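Local coordinates for deseasin MCP-01 (Pseudoalteromonas sp., PDB 3VV3), which degrades collagen as a bacterial serine protease of the subtilisin family, hydrolysing peptide bonds, at residues I37-R42 with N127-I132; M100-H105 with L138-T143; A181-I186 with Y217-V222; S238-T243 with N310-A315; G278-V283 with E297-S302. All blocks are in the same frame, centred on the assembly; numbering follows the deposited sequence.

Contact 1 of 5, residues I37-R42 with N127-I132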
# COMPACT_ATOMS: atom_id res chain seq x y z
N ILE A 37 -7.72 9.05 -31.79
CA ILE A 37 -6.74 8.42 -32.67
C ILE A 37 -6.80 6.90 -32.52
O ILE A 37 -6.85 6.17 -33.51
CB ILE A 37 -5.32 8.90 -32.35
CG1 ILE A 37 -5.21 10.42 -32.54
CG2 ILE A 37 -4.27 8.16 -33.19
CD1 ILE A 37 -3.91 11.02 -32.01
N SER A 38 -6.80 6.42 -31.28
CA SER A 38 -6.87 4.99 -31.01
C SER A 38 -7.44 4.74 -29.62
O SER A 38 -7.13 5.48 -28.68
CB SER A 38 -5.49 4.36 -31.11
OG SER A 38 -5.57 2.95 -30.94
N THR A 39 -8.25 3.70 -29.51
CA THR A 39 -8.70 3.20 -28.21
C THR A 39 -8.06 1.85 -27.89
O THR A 39 -8.44 1.18 -26.93
CB THR A 39 -10.23 3.13 -28.09
OG1 THR A 39 -10.79 2.47 -29.24
CG2 THR A 39 -10.82 4.53 -27.98
N GLY A 40 -7.10 1.45 -28.72
CA GLY A 40 -6.28 0.28 -28.42
C GLY A 40 -6.67 -0.96 -29.19
O GLY A 40 -7.72 -1.00 -29.83
N SER A 41 -5.83 -1.99 -29.12
CA SER A 41 -6.13 -3.24 -29.79
C SER A 41 -5.90 -4.45 -28.90
O SER A 41 -4.90 -4.52 -28.20
CB SER A 41 -5.28 -3.38 -31.05
OG SER A 41 -5.51 -4.64 -31.66
N ARG A 42 -6.82 -5.41 -28.97
CA ARG A 42 -6.64 -6.70 -28.29
C ARG A 42 -5.37 -7.39 -28.79
O ARG A 42 -4.85 -8.29 -28.14
CB ARG A 42 -7.85 -7.61 -28.52
CG ARG A 42 -9.05 -7.33 -27.63
CD ARG A 42 -8.99 -8.14 -26.35
NE ARG A 42 -8.68 -9.55 -26.59
CZ ARG A 42 -8.65 -10.49 -25.64
NH1 ARG A 42 -8.92 -10.16 -24.39
NH2 ARG A 42 -8.35 -11.75 -25.94
N ASN A 127 -6.26 1.98 -22.31
CA ASN A 127 -6.79 1.24 -23.45
C ASN A 127 -8.22 0.79 -23.17
O ASN A 127 -8.50 0.27 -22.09
CB ASN A 127 -5.95 -0.02 -23.74
CG ASN A 127 -4.50 0.31 -24.01
OD1 ASN A 127 -4.10 0.50 -25.16
ND2 ASN A 127 -3.71 0.39 -22.96
N HIS A 128 -9.11 0.99 -24.14
CA HIS A 128 -10.45 0.40 -24.06
C HIS A 128 -10.36 -1.08 -24.40
O HIS A 128 -11.11 -1.90 -23.87
CB HIS A 128 -11.40 1.03 -25.07
CG HIS A 128 -11.71 2.46 -24.79
ND1 HIS A 128 -12.86 3.07 -25.24
CD2 HIS A 128 -11.02 3.41 -24.11
CE1 HIS A 128 -12.87 4.33 -24.85
NE2 HIS A 128 -11.77 4.56 -24.16
N ASP A 129 -9.44 -1.40 -25.30
CA ASP A 129 -9.22 -2.76 -25.77
C ASP A 129 -7.73 -3.07 -25.76
O ASP A 129 -6.93 -2.28 -26.25
CB ASP A 129 -9.77 -2.93 -27.18
CG ASP A 129 -11.26 -2.63 -27.27
OD1 ASP A 129 -12.06 -3.45 -26.79
OD2 ASP A 129 -11.61 -1.56 -27.79
N VAL A 130 -7.37 -4.21 -25.18
CA VAL A 130 -5.98 -4.63 -25.05
C VAL A 130 -6.04 -6.05 -24.50
O VAL A 130 -7.10 -6.50 -24.08
CB VAL A 130 -5.20 -3.69 -24.08
CG1 VAL A 130 -5.72 -3.84 -22.64
CG2 VAL A 130 -3.69 -3.92 -24.16
N SER A 131 -4.92 -6.77 -24.51
CA SER A 131 -4.87 -8.09 -23.90
C SER A 131 -3.91 -8.06 -22.72
O SER A 131 -2.75 -7.68 -22.88
CB SER A 131 -4.43 -9.17 -24.90
OG SER A 131 -5.41 -9.35 -25.92
N ILE A 132 -4.39 -8.44 -21.55
CA ILE A 132 -3.57 -8.42 -20.36
C ILE A 132 -3.28 -9.83 -19.88
O ILE A 132 -4.20 -10.59 -19.59
CB ILE A 132 -4.29 -7.66 -19.24
CG1 ILE A 132 -4.46 -6.19 -19.63
CG2 ILE A 132 -3.51 -7.77 -17.93
CD1 ILE A 132 -5.36 -5.40 -18.70
O HOH W 1 -10.20 -0.13 -29.64
O HOH W 2 -3.54 -1.14 -27.31
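The methyl CG2 of Thr-39 sits over the centre of the His-128 imidazole, 3.7 Å from the ring centroid and 9° off its normal, a CH-pi contact. A chi1 of 48° puts OG1 between the backbone N and the carbonyl carbon, where a water joins it to Asp-129 OD2 and Gly-40 O; CG2, the other branch, is anti to the carbonyl carbon. Next to this pair the backbone takes over: Thr-39 O accepts from both His-128 N (2.9 Å) and Asp-129 N (3.2 Å). Gly-40 follows at backbone angles that by themselves call for glycine, and a CB there would run into Asp-129 O. In the subtilase fold this joins the loop between helix 31-34 and strand 45-50 to the lead-in of strand 131-136, its neighbour in the parallel sheet. Where the strand begins the Arg-42 chain bends at chi2 and chi3, and Ser-131 OG lies over one face of its guanidinium, offset toward the rim, 3.3 Å above the plane. The same hydroxyl donates to Arg-42 O in the carbonyl plane, on a lone pair. Arg-42 NH1 is held by Ala-64 O, while Asn-127 ND2 bonds to Ile-113 O and Gly-278 O.

Contact 2 of 5, residues M100-H105 with L138-T143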
# COMPACT_ATOMS: atom_id res chain seq x y z
N MET A 100 -5.10 -15.81 -11.20
CA MET A 100 -6.18 -15.16 -10.45
C MET A 100 -5.65 -14.35 -9.26
O MET A 100 -4.88 -14.85 -8.43
CB MET A 100 -7.23 -16.17 -9.98
CG MET A 100 -8.28 -15.57 -9.04
SD MET A 100 -9.27 -14.28 -9.83
CE MET A 100 -10.03 -15.21 -11.15
N ASP A 101 -6.09 -13.10 -9.18
CA ASP A 101 -5.72 -12.21 -8.10
C ASP A 101 -6.58 -12.46 -6.86
O ASP A 101 -7.80 -12.30 -6.89
CB ASP A 101 -5.92 -10.77 -8.57
CG ASP A 101 -5.43 -9.75 -7.58
OD1 ASP A 101 -4.75 -10.13 -6.59
OD2 ASP A 101 -5.72 -8.55 -7.80
N ASP A 102 -5.92 -12.84 -5.77
CA ASP A 102 -6.61 -13.05 -4.49
C ASP A 102 -6.17 -12.00 -3.47
O ASP A 102 -6.38 -12.17 -2.27
CB ASP A 102 -6.34 -14.46 -3.95
CG ASP A 102 -4.86 -14.76 -3.81
OD1 ASP A 102 -4.03 -13.84 -4.03
OD2 ASP A 102 -4.51 -15.91 -3.47
N GLU A 103 -5.57 -10.91 -3.96
CA GLU A 103 -5.08 -9.84 -3.08
C GLU A 103 -5.74 -8.51 -3.43
O GLU A 103 -6.29 -7.84 -2.55
CB GLU A 103 -3.56 -9.71 -3.18
CG GLU A 103 -2.91 -9.06 -1.96
CD GLU A 103 -3.15 -7.56 -1.88
OE1 GLU A 103 -3.23 -6.90 -2.94
OE2 GLU A 103 -3.24 -7.02 -0.75
N GLY A 104 -5.66 -8.13 -4.70
CA GLY A 104 -6.32 -6.91 -5.18
C GLY A 104 -5.45 -5.97 -6.01
O GLY A 104 -5.93 -5.30 -6.94
N HIS A 105 -4.17 -5.90 -5.66
CA HIS A 105 -3.26 -4.92 -6.23
C HIS A 105 -3.11 -5.09 -7.75
O HIS A 105 -3.16 -4.11 -8.51
CB HIS A 105 -1.91 -5.04 -5.52
CG HIS A 105 -0.95 -3.93 -5.83
ND1 HIS A 105 -0.02 -4.01 -6.85
CD2 HIS A 105 -0.77 -2.72 -5.25
CE1 HIS A 105 0.68 -2.89 -6.89
NE2 HIS A 105 0.25 -2.09 -5.93
N LEU A 138 3.28 -12.45 -6.13
CA LEU A 138 2.98 -12.02 -4.77
C LEU A 138 1.71 -12.70 -4.28
O LEU A 138 0.68 -12.67 -4.96
CB LEU A 138 2.79 -10.50 -4.72
CG LEU A 138 4.06 -9.73 -5.07
CD1 LEU A 138 3.75 -8.25 -5.28
CD2 LEU A 138 5.12 -9.93 -3.99
N ALA A 139 1.79 -13.31 -3.10
CA ALA A 139 0.68 -14.08 -2.57
C ALA A 139 -0.39 -13.19 -1.95
O ALA A 139 -0.21 -11.98 -1.85
CB ALA A 139 1.19 -15.07 -1.54
N ALA A 140 -1.48 -13.81 -1.52
CA ALA A 140 -2.57 -13.09 -0.87
C ALA A 140 -2.09 -12.31 0.35
O ALA A 140 -2.67 -11.26 0.69
CB ALA A 140 -3.68 -14.05 -0.49
N ASP A 141 -1.05 -12.82 1.00
CA ASP A 141 -0.50 -12.16 2.18
C ASP A 141 0.78 -11.36 1.89
O ASP A 141 1.53 -11.03 2.81
CB ASP A 141 -0.24 -13.16 3.31
CG ASP A 141 1.00 -14.02 3.07
OD1 ASP A 141 1.53 -14.04 1.94
OD2 ASP A 141 1.45 -14.69 4.03
N GLY A 142 1.02 -11.07 0.61
CA GLY A 142 2.16 -10.25 0.24
C GLY A 142 3.48 -10.99 0.07
O GLY A 142 4.49 -10.40 -0.33
N THR A 143 3.47 -12.29 0.36
CA THR A 143 4.70 -13.08 0.26
C THR A 143 5.18 -13.18 -1.20
O THR A 143 4.39 -13.45 -2.10
CB THR A 143 4.50 -14.51 0.81
OG1 THR A 143 4.12 -14.44 2.19
CG2 THR A 143 5.78 -15.33 0.67
O HOH W 3 -1.91 -16.45 -2.84
O HOH W 4 -5.88 -11.22 0.34
O HOH W 5 -2.79 -8.63 1.54
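Ala-139 meets Glu-103 through its carbonyl oxygen, which lies 4.0 Å from Glu-103 CG, and the same oxygen closes a type I turn by accepting from Gly-142 N. Ala-140, the next residue, carries most of the contact. Its CB packs against the carboxylate of Asp-102, 3.6 Å from Asp-102 CG, and a water links Ala-140 N to Asp-102 OD2. With chi1 at 56°, Asp-102 CG lies between its own backbone N and carbonyl carbon; OD1 of that carboxylate forms a salt bridge with Lys-136. Ala-140 O faces Glu-103, 3.5 Å from Glu-103 CG, and a second water bridges it to Glu-103 OE2. The other oxygen, Glu-103 OE1, accepts from His-105 N (3.0 Å) nearly along its C-O axis, at the start of helix 105-114. His-105 belongs to a probable Ser-His-Asp triad with Asp-50 and Ser-270, as in subtilisins. This surface contact sets the loop before the helix of His-105 against the loop after strand 131-136. Asp-101 OD1 shapes that first loop from within, receiving Glu-103 N and Gly-104 N from the same face of its carboxylate. Further along, Asp-141 OD1 accepts from Thr-143 N, an Asx turn, and also from Thr-143 OG1. Its other oxygen, Asp-141 OD2, forms a salt bridge with Arg-231 of the second subunit, which also packs Thr-265 on Glu-103.

Contact 3 of 5, residues A181-I186 with Y217-V222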
# COMPACT_ATOMS: atom_id res chain seq x y z
N ALA A 181 20.89 -11.53 -11.07
CA ALA A 181 19.93 -12.42 -11.72
C ALA A 181 18.75 -11.63 -12.28
O ALA A 181 18.28 -11.90 -13.38
CB ALA A 181 19.45 -13.51 -10.76
N LEU A 182 18.27 -10.66 -11.50
CA LEU A 182 17.15 -9.83 -11.98
C LEU A 182 17.60 -8.90 -13.11
O LEU A 182 16.91 -8.76 -14.12
CB LEU A 182 16.53 -9.04 -10.82
CG LEU A 182 15.33 -8.15 -11.16
CD1 LEU A 182 14.32 -8.92 -12.01
CD2 LEU A 182 14.67 -7.63 -9.88
N ALA A 183 18.77 -8.28 -12.95
CA ALA A 183 19.33 -7.47 -14.02
C ALA A 183 19.41 -8.28 -15.32
O ALA A 183 19.09 -7.78 -16.41
CB ALA A 183 20.71 -6.96 -13.63
N ASP A 184 19.86 -9.52 -15.21
CA ASP A 184 20.04 -10.39 -16.37
C ASP A 184 18.70 -10.75 -17.01
O ASP A 184 18.60 -10.85 -18.24
CB ASP A 184 20.78 -11.67 -15.98
CG ASP A 184 22.26 -11.44 -15.72
OD1 ASP A 184 22.77 -10.32 -15.94
OD2 ASP A 184 22.92 -12.40 -15.28
N ALA A 185 17.68 -10.97 -16.19
CA ALA A 185 16.35 -11.28 -16.70
C ALA A 185 15.83 -10.07 -17.48
O ALA A 185 15.21 -10.22 -18.55
CB ALA A 185 15.41 -11.64 -15.57
N ILE A 186 16.10 -8.88 -16.96
CA ILE A 186 15.66 -7.66 -17.61
C ILE A 186 16.43 -7.45 -18.91
O ILE A 186 15.86 -7.03 -19.91
CB ILE A 186 15.80 -6.44 -16.67
CG1 ILE A 186 14.87 -6.61 -15.48
CG2 ILE A 186 15.50 -5.14 -17.43
CD1 ILE A 186 15.09 -5.59 -14.36
N TYR A 217 17.56 -0.12 -11.76
CA TYR A 217 18.36 -0.88 -12.72
C TYR A 217 18.67 0.03 -13.91
O TYR A 217 17.78 0.74 -14.39
CB TYR A 217 17.67 -2.16 -13.18
CG TYR A 217 17.76 -3.25 -12.14
CD1 TYR A 217 19.00 -3.75 -11.75
CD2 TYR A 217 16.62 -3.76 -11.53
CE1 TYR A 217 19.11 -4.73 -10.78
CE2 TYR A 217 16.71 -4.74 -10.56
CZ TYR A 217 17.96 -5.23 -10.19
OH TYR A 217 18.06 -6.20 -9.22
N GLU A 218 19.92 0.03 -14.35
CA GLU A 218 20.36 0.94 -15.41
C GLU A 218 20.08 0.42 -16.83
O GLU A 218 20.40 1.07 -17.84
CB GLU A 218 21.84 1.27 -15.24
CG GLU A 218 22.12 2.11 -13.99
CD GLU A 218 23.61 2.29 -13.75
OE1 GLU A 218 24.41 1.73 -14.52
OE2 GLU A 218 23.97 2.99 -12.78
N ASN A 219 19.47 -0.76 -16.90
CA ASN A 219 19.05 -1.33 -18.17
C ASN A 219 18.31 -0.29 -19.01
O ASN A 219 17.42 0.41 -18.51
CB ASN A 219 18.17 -2.56 -17.92
CG ASN A 219 18.90 -3.67 -17.19
OD1 ASN A 219 19.08 -4.76 -17.73
ND2 ASN A 219 19.32 -3.41 -15.95
N ASP A 220 18.66 -0.18 -20.29
CA ASP A 220 18.04 0.85 -21.13
C ASP A 220 16.52 0.71 -21.32
O ASP A 220 15.84 1.70 -21.59
CB ASP A 220 18.72 0.92 -22.50
CG ASP A 220 20.10 1.56 -22.44
OD1 ASP A 220 20.31 2.46 -21.59
OD2 ASP A 220 20.97 1.17 -23.25
N ASN A 221 15.99 -0.50 -21.18
CA ASN A 221 14.55 -0.70 -21.40
C ASN A 221 13.72 -0.51 -20.14
O ASN A 221 12.50 -0.68 -20.16
CB ASN A 221 14.27 -2.08 -22.00
CG ASN A 221 14.66 -3.20 -21.07
OD1 ASN A 221 15.66 -3.11 -20.36
ND2 ASN A 221 13.87 -4.28 -21.07
N VAL A 222 14.37 -0.15 -19.04
CA VAL A 222 13.64 0.17 -17.81
C VAL A 222 13.13 1.60 -17.88
O VAL A 222 13.90 2.53 -18.13
CB VAL A 222 14.52 -0.02 -16.55
CG1 VAL A 222 13.85 0.56 -15.31
CG2 VAL A 222 14.87 -1.50 -16.35
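Tyr-217 CG stands anti to its carbonyl carbon (chi1 -77°), and Ile-186 CG1 is likewise anti to its own (chi1 -64°); these torsions place the two gamma carbons, and the side chains beyond them cross at about a right angle. Ile-186 CD1 then meets Tyr-217 CD2 at 3.7 Å. Leu-182 also crosses the ring at about a right angle, its CD2 lying 3.6 Å from Tyr-217 CE2. Over one face, toward the rim, comes the backbone of Ala-183, whose CB is 4.0 Å from Tyr-217 CE1. One flank of helix 180-191 is thus packed against the loop leading into strand 222-228, part of the alpha/beta layering of the subtilase domain. Tyr-217 OH is held by Ser-179 N, just before the helix. An alanine in place of Tyr-217 would probably open a gap beside Leu-182 and Ile-186 and leave Ser-179 N without this partner. The other branch of Ile-186, CG2, turns to the type I turn 219-222, touching Val-222 CG2 at 3.8 Å and Asn-221 OD1 at 3.6 Å. Asn-221 ND2 donates to Ile-194 O and Ser-189 OG, fixing the amide beside this methyl.

Contact 4 of 5, residues S238-T243 with N310-A315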
# COMPACT_ATOMS: atom_id res chain seq x y z
N SER A 238 5.84 10.47 -3.48
CA SER A 238 6.63 9.91 -4.58
C SER A 238 8.14 10.01 -4.38
O SER A 238 8.65 11.05 -3.99
CB SER A 238 6.27 10.55 -5.92
OG SER A 238 6.88 9.85 -7.00
N GLN A 239 8.84 8.94 -4.69
CA GLN A 239 10.29 9.01 -4.83
C GLN A 239 10.60 9.68 -6.18
O GLN A 239 9.72 9.82 -7.03
CB GLN A 239 10.92 7.62 -4.69
CG GLN A 239 11.00 7.18 -3.21
CD GLN A 239 11.27 5.71 -3.01
OE1 GLN A 239 12.32 5.17 -3.40
NE2 GLN A 239 10.33 5.04 -2.36
N TRP A 240 11.84 10.12 -6.36
CA TRP A 240 12.24 10.80 -7.59
C TRP A 240 13.70 10.47 -7.83
O TRP A 240 14.30 9.71 -7.07
CB TRP A 240 12.03 12.32 -7.48
CG TRP A 240 12.91 12.96 -6.44
CD1 TRP A 240 14.17 13.48 -6.63
CD2 TRP A 240 12.62 13.13 -5.05
NE1 TRP A 240 14.67 13.96 -5.45
CE2 TRP A 240 13.74 13.76 -4.46
CE3 TRP A 240 11.52 12.81 -4.25
CZ2 TRP A 240 13.78 14.07 -3.10
CZ3 TRP A 240 11.57 13.13 -2.90
CH2 TRP A 240 12.69 13.75 -2.34
N GLY A 241 14.28 11.01 -8.90
CA GLY A 241 15.70 10.81 -9.16
C GLY A 241 16.09 11.45 -10.48
O GLY A 241 15.60 11.06 -11.53
N LEU A 242 16.97 12.45 -10.42
CA LEU A 242 17.36 13.19 -11.63
C LEU A 242 17.85 12.26 -12.75
O LEU A 242 17.55 12.49 -13.93
CB LEU A 242 18.43 14.24 -11.29
CG LEU A 242 19.03 15.02 -12.46
CD1 LEU A 242 17.97 15.85 -13.18
CD2 LEU A 242 20.15 15.91 -11.95
N THR A 243 18.57 11.21 -12.38
CA THR A 243 19.07 10.27 -13.38
C THR A 243 18.40 8.90 -13.29
O THR A 243 18.39 8.15 -14.28
CB THR A 243 20.61 10.10 -13.28
OG1 THR A 243 20.96 9.49 -12.03
CG2 THR A 243 21.32 11.45 -13.40
N ASN A 310 10.61 18.71 -12.98
CA ASN A 310 11.83 19.29 -13.54
C ASN A 310 12.97 19.28 -12.54
O ASN A 310 12.84 19.78 -11.42
CB ASN A 310 11.56 20.72 -14.01
CG ASN A 310 12.80 21.37 -14.61
OD1 ASN A 310 13.48 22.15 -13.96
ND2 ASN A 310 13.09 21.04 -15.86
N GLY A 311 14.10 18.70 -12.94
CA GLY A 311 15.26 18.61 -12.07
C GLY A 311 15.18 17.43 -11.11
O GLY A 311 16.12 17.16 -10.37
N LYS A 312 14.06 16.72 -11.14
CA LYS A 312 13.88 15.57 -10.25
C LYS A 312 13.65 14.27 -11.03
O LYS A 312 13.43 13.22 -10.44
CB LYS A 312 12.71 15.82 -9.29
CG LYS A 312 12.94 17.02 -8.37
CD LYS A 312 11.71 17.28 -7.53
CE LYS A 312 11.90 18.50 -6.64
NZ LYS A 312 12.92 18.25 -5.59
N THR A 313 13.71 14.36 -12.36
CA THR A 313 13.56 13.21 -13.25
C THR A 313 14.36 13.52 -14.50
O THR A 313 14.73 14.68 -14.72
CB THR A 313 12.09 12.98 -13.66
OG1 THR A 313 11.55 14.17 -14.26
CG2 THR A 313 11.23 12.57 -12.46
N VAL A 314 14.61 12.52 -15.34
CA VAL A 314 15.38 12.79 -16.55
C VAL A 314 14.62 13.77 -17.46
O VAL A 314 15.16 14.80 -17.87
CB VAL A 314 15.73 11.50 -17.34
CG1 VAL A 314 16.38 11.84 -18.68
CG2 VAL A 314 16.65 10.60 -16.52
N ALA A 315 13.37 13.45 -17.75
CA ALA A 315 12.61 14.20 -18.75
C ALA A 315 11.90 15.42 -18.18
O ALA A 315 11.61 16.36 -18.92
CB ALA A 315 11.60 13.29 -19.46
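Trp-240 and Lys-312 form the closely fitted half of this contact. Gly-241 N donates to Lys-312 O at 2.8 Å, and the same oxygen lies 3.4 Å from Trp-240 CB. Thr-313 CA adds a CA-H...O contact to Gly-241 O; here Gly-241 has no side chain and the CB of Thr-313 points away. With chi1 at 65°, Trp-240 CG sits between its backbone N and carbonyl carbon; CD1 of the indole is 3.8 Å from Lys-312 CB. The lysine chain then runs extended until it bends at chi4, and NZ ends over the face of the five-membered ring, 4.8 Å from its centroid, a cation-pi contact. An alanine in place of Trp-240 would probably leave the lysine ammonium without its aromatic partner and its chain freer to turn.

The solvent side lies at Leu-242 and Val-314, both exposed. Leu-242 CD1 rests on Gly-311 O at 3.6 Å, and Val-314 CG2 lies 3.3 Å from Leu-242 O; apolar tips here meet carbonyl oxygens rather than one another. The contact joins the loop before strand 247-250, an outermost strand of the parallel sheet in this chain, to the loop of the hairpin 304-305/317-318. Its chemistry implies a join that, between these two segments, rests on one backbone bond and a charge over an indole, with its hydrophobic side chains left largely at the surface.

Contact 5 of 5, residues G278-V283 with E297-S302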
# COMPACT_ATOMS: atom_id res chain seq x y z
N GLY A 278 0.01 1.40 -19.83
CA GLY A 278 -1.17 1.54 -20.68
C GLY A 278 -0.89 2.45 -21.87
O GLY A 278 -1.26 2.13 -23.00
N ALA A 279 -0.25 3.59 -21.62
CA ALA A 279 0.09 4.50 -22.70
C ALA A 279 1.03 3.84 -23.72
O ALA A 279 0.88 4.04 -24.92
CB ALA A 279 0.68 5.80 -22.17
N ALA A 280 1.99 3.06 -23.23
CA ALA A 280 2.91 2.36 -24.12
C ALA A 280 2.13 1.42 -25.02
O ALA A 280 2.37 1.38 -26.24
CB ALA A 280 3.97 1.59 -23.32
N ALA A 281 1.21 0.66 -24.44
CA ALA A 281 0.38 -0.26 -25.23
C ALA A 281 -0.46 0.49 -26.26
O ALA A 281 -0.62 0.03 -27.39
CB ALA A 281 -0.50 -1.10 -24.32
N LEU A 282 -1.01 1.64 -25.86
CA LEU A 282 -1.81 2.44 -26.79
C LEU A 282 -0.97 2.94 -27.97
O LEU A 282 -1.41 2.90 -29.13
CB LEU A 282 -2.49 3.62 -26.07
CG LEU A 282 -3.63 4.28 -26.86
CD1 LEU A 282 -4.69 3.23 -27.19
CD2 LEU A 282 -4.26 5.42 -26.07
N VAL A 283 0.25 3.40 -27.68
CA VAL A 283 1.18 3.82 -28.72
C VAL A 283 1.45 2.67 -29.70
O VAL A 283 1.47 2.86 -30.91
CB VAL A 283 2.52 4.31 -28.12
CG1 VAL A 283 3.57 4.46 -29.21
CG2 VAL A 283 2.32 5.64 -27.37
N GLU A 297 11.62 6.73 -25.13
CA GLU A 297 11.98 8.14 -25.29
C GLU A 297 10.78 8.96 -25.76
O GLU A 297 10.63 10.13 -25.39
CB GLU A 297 13.18 8.31 -26.23
CG GLU A 297 14.47 7.75 -25.64
CD GLU A 297 15.71 8.19 -26.40
OE1 GLU A 297 15.63 8.45 -27.62
OE2 GLU A 297 16.79 8.26 -25.76
N LEU A 298 9.92 8.33 -26.55
CA LEU A 298 8.71 9.01 -27.02
C LEU A 298 7.76 9.31 -25.86
O LEU A 298 7.20 10.41 -25.77
CB LEU A 298 8.01 8.16 -28.08
CG LEU A 298 6.71 8.73 -28.65
CD1 LEU A 298 6.65 8.46 -30.15
CD2 LEU A 298 5.51 8.15 -27.95
N LEU A 299 7.57 8.34 -24.98
CA LEU A 299 6.73 8.55 -23.80
C LEU A 299 7.28 9.69 -22.95
O LEU A 299 6.53 10.54 -22.45
CB LEU A 299 6.61 7.26 -22.99
CG LEU A 299 5.78 6.18 -23.71
CD1 LEU A 299 6.02 4.78 -23.09
CD2 LEU A 299 4.30 6.54 -23.69
N MET A 300 8.60 9.72 -22.79
CA MET A 300 9.26 10.78 -22.03
C MET A 300 9.15 12.15 -22.70
O MET A 300 8.75 13.13 -22.08
CB MET A 300 10.73 10.42 -21.80
CG MET A 300 10.90 9.23 -20.84
SD MET A 300 12.57 8.55 -20.80
CE MET A 300 13.51 9.90 -20.07
N SER A 301 9.47 12.21 -23.99
CA SER A 301 9.57 13.50 -24.66
C SER A 301 8.21 14.10 -24.98
O SER A 301 8.08 15.32 -25.07
CB SER A 301 10.42 13.37 -25.94
OG SER A 301 9.78 12.54 -26.89
N SER A 302 7.20 13.25 -25.15
CA SER A 302 5.86 13.73 -25.51
C SER A 302 5.05 14.23 -24.32
O SER A 302 3.98 14.81 -24.50
CB SER A 302 5.07 12.66 -26.26
OG SER A 302 4.72 11.59 -25.40
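Leu-299 reaches across to helix 278-283 with both methyls: CD1 lies 3.8 Å from Ala-280 CB, and CD2 lies 4.0 Å from Ala-279 CB. Its chi1 of -69° sets CG anti to the carbonyl carbon, and the fork beyond it divides between the two alanines. Val-283, one turn after Ala-279, adds CG2, which approaches Leu-298 CD2 at 4.1 Å and, less closely, Leu-299 CD2. The valine and Leu-298 side chains slide past each other in opposite directions. All of these contacts are between hydrocarbon groups, and the facing area is small, consistent with segment axes 10.8 Å apart at an angle of 114°. Short alanine side chains on one helix are met by long leucines from the other.

The second shell holds the backbones in place. Val-283 N donates to Ala-279 O, keeping the two facing residues a helical turn apart. At the end of the other segment Leu-298 O receives Ser-302 N and Ser-302 OG from opposite faces of its carbonyl plane, the hydroxyl at 2.8 Å. With two donors on this oxygen, the serine is tied back onto the turn that carries Leu-298 and Leu-299.

Farther out, strand 195-199 borders both helices, Leu-195 touching Ala-280 and Leu-299, while Leu-223 of strand 222-228 also packs on Leu-299. Helix 321-327 covers another side, with Val-321 on Ala-279 and Ala-324 on Ser-302, so the contact lies between the central parallel sheet and helix 321-327, the last helix of the chain.

Contacts 3 and 5 are buried and mainly apolar, contact 3 packing a helix on a loop and contact 5 a helix on a helix, both beside the parallel sheet; contact 2 lies at the surface and relies on waters and carboxylates, with a second subunit close by. Contacts 1 and 4 are partly buried loop joins held by backbone hydrogen bonds, two in contact 1 and one in contact 4, one adding a methyl over an imidazole, the other a lysine over an indole. Contact 1 includes the start of strand 131-136 and contact 2 the loop that follows it. Contact 5 touches both 1 and 4: Asn-127 meets Gly-278, and Met-300 packs on Val-314 and Ala-315.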